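Local coordinates for gamma-glutamyl-gamma-aminobutyrate hydrolase PuuD (Escherichia coli, PDB 6VTV), which hydrolyses the gamma-glutamyl linkage of gamma-glutamyl-gamma-aminobutyrate to release 4-aminobutanoate and glutamate, the last step of putrescine degradation to 4-aminobutanoate, at residues 9-20 and 42-51. Numbering follows the deposited sequence.
Sequences MNNPVIGVVMCR and AGGLPIALPH
Strands 13-17 and 45-49 pair in parallel in the central sheet of the class I glutamine amidotransferase fold, joined through strand 26-32 and helix 33-42. The amides of Leu45, Ile47 and Leu49 donate to the carbonyls of Pro12, Ile14 and Val16, while Ile14 N and Val16 N return bonds to Leu45 O and Ile47 O. Pro46 suits its place because its nitrogen, which has no hydrogen, is not needed in this pairing. The backbones of Gly15 and Val17 bond instead to Gly68 and Tyr70 on the other edge. The helix ends in a Schellman motif at Gly43, whose positive phi (103°) glycine adopts readily. Gly43 O accepts Asn11 ND2 at 3.0 Å; the oxygen lies in the amide plane of Asn11, whereas ND2 stands above the carbonyl plane of Gly43. ND2 also donates to Asn7 OD1, and Asn11 OD1 accepts from Gln61 of the second subunit. Beyond Leu49 the strands diverge: Met18 N to Leu49 O is weak, at 3.3 Å. Met18 CG lies anti to the carbonyl carbon (chi1 -51°), setting SD 3.6 Å from Ala48 CB, beside the same two residues of the second subunit; the bend at chi3 (74°) keeps CE near that methyl. His51 closes the far end, its NE2 donating edge-on to Met18 O at 2.7 Å.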
ATOM      1  N   MET B   9     -23.063  -4.270   4.138  1.00 70.08           N
ATOM      2  CA  MET B   9     -22.644  -3.816   2.822  1.00 65.36           C
ATOM      3  C   MET B   9     -21.554  -4.724   2.276  1.00 59.21           C
ATOM      4  O   MET B   9     -20.660  -5.142   3.016  1.00 58.84           O
ATOM      5  CB  MET B   9     -22.131  -2.375   2.915  1.00 64.09           C
ATOM      6  CG  MET B   9     -21.583  -1.790   1.638  1.00 65.02           C
ATOM      7  SD  MET B   9     -21.366  -0.013   1.830  1.00 63.28           S
ATOM      8  CE  MET B   9     -21.138   0.477   0.129  1.00 61.59           C
ATOM      9  N   ASN B  10     -21.641  -5.025   0.982  1.00 52.80           N
ATOM     10  CA  ASN B  10     -20.499  -5.541   0.239  1.00 48.34           C
ATOM     11  C   ASN B  10     -19.646  -4.356  -0.195  1.00 44.43           C
ATOM     12  O   ASN B  10     -20.138  -3.445  -0.871  1.00 46.72           O
ATOM     13  CB  ASN B  10     -20.955  -6.356  -0.968  1.00 51.84           C
ATOM     14  CG  ASN B  10     -21.000  -7.847  -0.683  1.00 60.38           C
ATOM     15  OD1 ASN B  10     -21.815  -8.315   0.111  1.00 62.82           O
ATOM     16  ND2 ASN B  10     -20.121  -8.599  -1.336  1.00 64.72           N
ATOM     17  N   ASN B  11     -18.374  -4.360   0.194  1.00 33.54           N
ATOM     18  CA  ASN B  11     -17.533  -3.182   0.055  1.00 31.99           C
ATOM     19  C   ASN B  11     -16.759  -3.237  -1.251  1.00 33.50           C
ATOM     20  O   ASN B  11     -15.959  -4.166  -1.448  1.00 33.71           O
ATOM     21  CB  ASN B  11     -16.579  -3.080   1.237  1.00 29.34           C
ATOM     22  CG  ASN B  11     -17.295  -3.228   2.567  1.00 41.28           C
ATOM     23  OD1 ASN B  11     -17.381  -4.324   3.122  1.00 38.21           O
ATOM     24  ND2 ASN B  11     -17.823  -2.122   3.080  1.00 31.80           N
ATOM     25  N   PRO B  12     -16.959  -2.283  -2.162  1.00 33.87           N
ATOM     26  CA  PRO B  12     -16.248  -2.324  -3.445  1.00 28.15           C
ATOM     27  C   PRO B  12     -14.742  -2.209  -3.259  1.00 26.83           C
ATOM     28  O   PRO B  12     -14.251  -1.521  -2.360  1.00 24.14           O
ATOM     29  CB  PRO B  12     -16.808  -1.111  -4.200  1.00 30.59           C
ATOM     30  CG  PRO B  12     -18.114  -0.810  -3.538  1.00 33.86           C
ATOM     31  CD  PRO B  12     -17.932  -1.181  -2.098  1.00 33.76           C
ATOM     32  N   VAL B  13     -14.007  -2.896  -4.128  1.00 25.08           N
ATOM     33  CA  VAL B  13     -12.548  -2.863  -4.098  1.00 25.22           C
ATOM     34  C   VAL B  13     -12.079  -1.556  -4.724  1.00 27.04           C
ATOM     35  O   VAL B  13     -12.372  -1.273  -5.889  1.00 23.28           O
ATOM     36  CB  VAL B  13     -11.947  -4.070  -4.833  1.00 26.93           C
ATOM     37  CG1 VAL B  13     -10.427  -4.023  -4.767  1.00 22.71           C
ATOM     38  CG2 VAL B  13     -12.475  -5.369  -4.247  1.00 27.74           C
ATOM     39  N   ILE B  14     -11.341  -0.762  -3.954  1.00 27.60           N
ATOM     40  CA  ILE B  14     -10.842   0.534  -4.399  1.00 26.83           C
ATOM     41  C   ILE B  14      -9.328   0.449  -4.518  1.00 24.00           C
ATOM     42  O   ILE B  14      -8.629   0.228  -3.521  1.00 26.89           O
ATOM     43  CB  ILE B  14     -11.256   1.659  -3.438  1.00 24.28           C
ATOM     44  CG1 ILE B  14     -12.759   1.596  -3.150  1.00 24.25           C
ATOM     45  CG2 ILE B  14     -10.882   3.010  -4.016  1.00 24.54           C
ATOM     46  CD1 ILE B  14     -13.628   1.713  -4.384  1.00 23.86           C
ATOM     47  N   GLY B  15      -8.819   0.619  -5.737  1.00 25.30           N
ATOM     48  CA  GLY B  15      -7.388   0.691  -5.946  1.00 19.01           C
ATOM     49  C   GLY B  15      -6.857   2.082  -5.664  1.00 19.73           C
ATOM     50  O   GLY B  15      -7.328   3.058  -6.253  1.00 17.88           O
ATOM     51  N   VAL B  16      -5.880   2.191  -4.767  1.00 20.02           N
ATOM     52  CA  VAL B  16      -5.354   3.475  -4.322  1.00 18.49           C
ATOM     53  C   VAL B  16      -3.915   3.601  -4.802  1.00 20.89           C
ATOM     54  O   VAL B  16      -3.050   2.806  -4.412  1.00 20.35           O
ATOM     55  CB  VAL B  16      -5.442   3.625  -2.797  1.00 22.12           C
ATOM     56  CG1 VAL B  16      -5.205   5.068  -2.403  1.00 21.11           C
ATOM     57  CG2 VAL B  16      -6.796   3.151  -2.295  1.00 20.88           C
ATOM     58  N   VAL B  17      -3.659   4.606  -5.639  1.00 19.17           N
ATOM     59  CA  VAL B  17      -2.318   4.837  -6.160  1.00 20.33           C
ATOM     60  C   VAL B  17      -1.426   5.368  -5.047  1.00 20.82           C
ATOM     61  O   VAL B  17      -1.785   6.315  -4.335  1.00 20.43           O
ATOM     62  CB  VAL B  17      -2.365   5.803  -7.353  1.00 22.65           C
ATOM     63  CG1 VAL B  17      -0.965   6.287  -7.707  1.00 27.25           C
ATOM     64  CG2 VAL B  17      -3.013   5.124  -8.552  1.00 20.55           C
ATOM     65  N   MET B  18      -0.254   4.762  -4.895  1.00 25.68           N
ATOM     66  CA  MET B  18       0.671   5.128  -3.836  1.00 25.44           C
ATOM     67  C   MET B  18       1.665   6.182  -4.318  1.00 22.63           C
ATOM     68  O   MET B  18       1.742   6.512  -5.504  1.00 24.79           O
ATOM     69  CB  MET B  18       1.410   3.889  -3.333  1.00 23.42           C
ATOM     70  CG  MET B  18       0.498   2.732  -2.975  1.00 24.19           C
ATOM     71  SD  MET B  18       1.424   1.268  -2.482  1.00 28.50           S
ATOM     72  CE  MET B  18       1.957   1.776  -0.857  1.00 20.02           C
ATOM     73  N   CYS B  19       2.431   6.716  -3.370  1.00 19.17           N
ATOM     74  CA  CYS B  19       3.495   7.671  -3.641  1.00 22.62           C
ATOM     75  C   CYS B  19       4.835   7.088  -3.206  1.00 25.44           C
ATOM     76  O   CYS B  19       4.900   6.165  -2.390  1.00 28.30           O
ATOM     77  CB  CYS B  19       3.257   9.007  -2.919  1.00 28.08           C
ATOM     78  SG  CYS B  19       1.693   9.813  -3.294  1.00 31.18           S
ATOM     79  N   ARG B  20       5.908   7.646  -3.755  1.00 26.55           N
ATOM     80  CA  ARG B  20       7.258   7.185  -3.463  1.00 27.47           C
ATOM     81  C   ARG B  20       7.923   8.097  -2.442  1.00 25.96           C
ATOM     82  O   ARG B  20       7.823   9.326  -2.526  1.00 25.68           O
ATOM     83  CB  ARG B  20       8.108   7.130  -4.733  1.00 28.00           C
ATOM     84  CG  ARG B  20       9.466   6.455  -4.564  1.00 36.17           C
ATOM     85  CD  ARG B  20       9.998   6.024  -5.919  1.00 40.07           C
ATOM     86  NE  ARG B  20      11.017   4.984  -5.846  1.00 35.72           N
ATOM     87  CZ  ARG B  20      12.300   5.183  -6.125  1.00 35.34           C
ATOM     88  NH1 ARG B  20      12.720   6.387  -6.488  1.00 38.18           N
ATOM     89  NH2 ARG B  20      13.163   4.181  -6.045  1.00 39.93           N
ATOM     90  N   ALA B  42     -16.665   5.499   4.128  1.00 29.25           N
ATOM     91  CA  ALA B  42     -17.679   5.555   3.083  1.00 33.20           C
ATOM     92  C   ALA B  42     -18.105   4.178   2.589  1.00 34.57           C
ATOM     93  O   ALA B  42     -19.026   4.089   1.771  1.00 32.30           O
ATOM     94  CB  ALA B  42     -17.175   6.391   1.903  1.00 30.06           C
ATOM     95  N   GLY B  43     -17.467   3.110   3.057  1.00 29.62           N
ATOM     96  CA  GLY B  43     -17.859   1.765   2.697  1.00 30.24           C
ATOM     97  C   GLY B  43     -16.997   1.077   1.663  1.00 30.97           C
ATOM     98  O   GLY B  43     -17.425   0.061   1.106  1.00 31.40           O
ATOM     99  N   GLY B  44     -15.800   1.590   1.390  1.00 32.90           N
ATOM    100  CA  GLY B  44     -14.935   0.974   0.411  1.00 30.76           C
ATOM    101  C   GLY B  44     -13.918   0.027   1.024  1.00 28.78           C
ATOM    102  O   GLY B  44     -13.612   0.089   2.215  1.00 29.29           O
ATOM    103  N   LEU B  45     -13.403  -0.867   0.181  1.00 24.39           N
ATOM    104  CA  LEU B  45     -12.333  -1.785   0.555  1.00 26.92           C
ATOM    105  C   LEU B  45     -11.068  -1.364  -0.180  1.00 24.46           C
ATOM    106  O   LEU B  45     -10.892  -1.708  -1.360  1.00 25.66           O
ATOM    107  CB  LEU B  45     -12.707  -3.231   0.212  1.00 32.27           C
ATOM    108  CG  LEU B  45     -11.912  -4.364   0.870  1.00 34.35           C
ATOM    109  CD1 LEU B  45     -12.750  -5.630   0.923  1.00 34.48           C
ATOM    110  CD2 LEU B  45     -10.598  -4.636   0.149  1.00 30.40           C
ATOM    111  N   PRO B  46     -10.166  -0.622   0.458  1.00 23.05           N
ATOM    112  CA  PRO B  46      -9.000  -0.096  -0.257  1.00 24.56           C
ATOM    113  C   PRO B  46      -7.859  -1.097  -0.324  1.00 25.79           C
ATOM    114  O   PRO B  46      -7.588  -1.834   0.627  1.00 28.27           O
ATOM    115  CB  PRO B  46      -8.608   1.123   0.583  1.00 23.70           C
ATOM    116  CG  PRO B  46      -8.982   0.718   1.976  1.00 24.58           C
ATOM    117  CD  PRO B  46     -10.232  -0.127   1.844  1.00 24.31           C
ATOM    118  N   ILE B  47      -7.188  -1.115  -1.473  1.00 27.02           N
ATOM    119  CA  ILE B  47      -5.924  -1.819  -1.642  1.00 27.01           C
ATOM    120  C   ILE B  47      -4.949  -0.856  -2.306  1.00 25.20           C
ATOM    121  O   ILE B  47      -5.301  -0.180  -3.279  1.00 28.44           O
ATOM    122  CB  ILE B  47      -6.078  -3.114  -2.465  1.00 28.33           C
ATOM    123  CG1 ILE B  47      -6.745  -2.838  -3.813  1.00 28.53           C
ATOM    124  CG2 ILE B  47      -6.871  -4.153  -1.681  1.00 29.26           C
ATOM    125  CD1 ILE B  47      -6.636  -3.992  -4.787  1.00 25.85           C
ATOM    126  N   ALA B  48      -3.738  -0.773  -1.765  1.00 21.43           N
ATOM    127  CA  ALA B  48      -2.750   0.180  -2.247  1.00 22.69           C
ATOM    128  C   ALA B  48      -1.977  -0.406  -3.420  1.00 26.33           C
ATOM    129  O   ALA B  48      -1.584  -1.576  -3.401  1.00 25.15           O
ATOM    130  CB  ALA B  48      -1.793   0.579  -1.122  1.00 22.16           C
ATOM    131  N   LEU B  49      -1.760   0.420  -4.442  1.00 24.39           N
ATOM    132  CA  LEU B  49      -1.161  -0.032  -5.692  1.00 26.61           C
ATOM    133  C   LEU B  49       0.256   0.506  -5.831  1.00 23.66           C
ATOM    134  O   LEU B  49       0.437   1.723  -5.997  1.00 21.60           O
ATOM    135  CB  LEU B  49      -2.016   0.413  -6.879  1.00 24.84           C
ATOM    136  CG  LEU B  49      -3.513   0.115  -6.773  1.00 24.19           C
ATOM    137  CD1 LEU B  49      -4.268   0.729  -7.943  1.00 20.66           C
ATOM    138  CD2 LEU B  49      -3.762  -1.384  -6.693  1.00 23.69           C
ATOM    139  N   PRO B  50       1.280  -0.343  -5.780  1.00 25.26           N
ATOM    140  CA  PRO B  50       2.650   0.134  -5.994  1.00 23.37           C
ATOM    141  C   PRO B  50       2.889   0.535  -7.441  1.00 25.49           C
ATOM    142  O   PRO B  50       2.180   0.123  -8.362  1.00 25.11           O
ATOM    143  CB  PRO B  50       3.521  -1.070  -5.608  1.00 25.72           C
ATOM    144  CG  PRO B  50       2.602  -2.042  -4.932  1.00 29.05           C
ATOM    145  CD  PRO B  50       1.231  -1.775  -5.449  1.00 28.38           C
ATOM    146  N   HIS B  51       3.933   1.349  -7.630  1.00 22.96           N
ATOM    147  CA  HIS B  51       4.254   1.885  -8.948  1.00 26.69           C
ATOM    148  C   HIS B  51       4.668   0.802  -9.935  1.00 30.16           C
ATOM    149  O   HIS B  51       4.535   1.004 -11.147  1.00 32.17           O
ATOM    150  CB  HIS B  51       5.364   2.931  -8.833  1.00 27.68           C
ATOM    151  CG  HIS B  51       4.974   4.140  -8.041  1.00 27.66           C
ATOM    152  ND1 HIS B  51       5.886   5.089  -7.632  1.00 26.41           N
ATOM    153  CD2 HIS B  51       3.770   4.554  -7.579  1.00 25.64           C
ATOM    154  CE1 HIS B  51       5.261   6.035  -6.954  1.00 26.70           C
ATOM    155  NE2 HIS B  51       3.976   5.734  -6.906  1.00 26.94           N
TER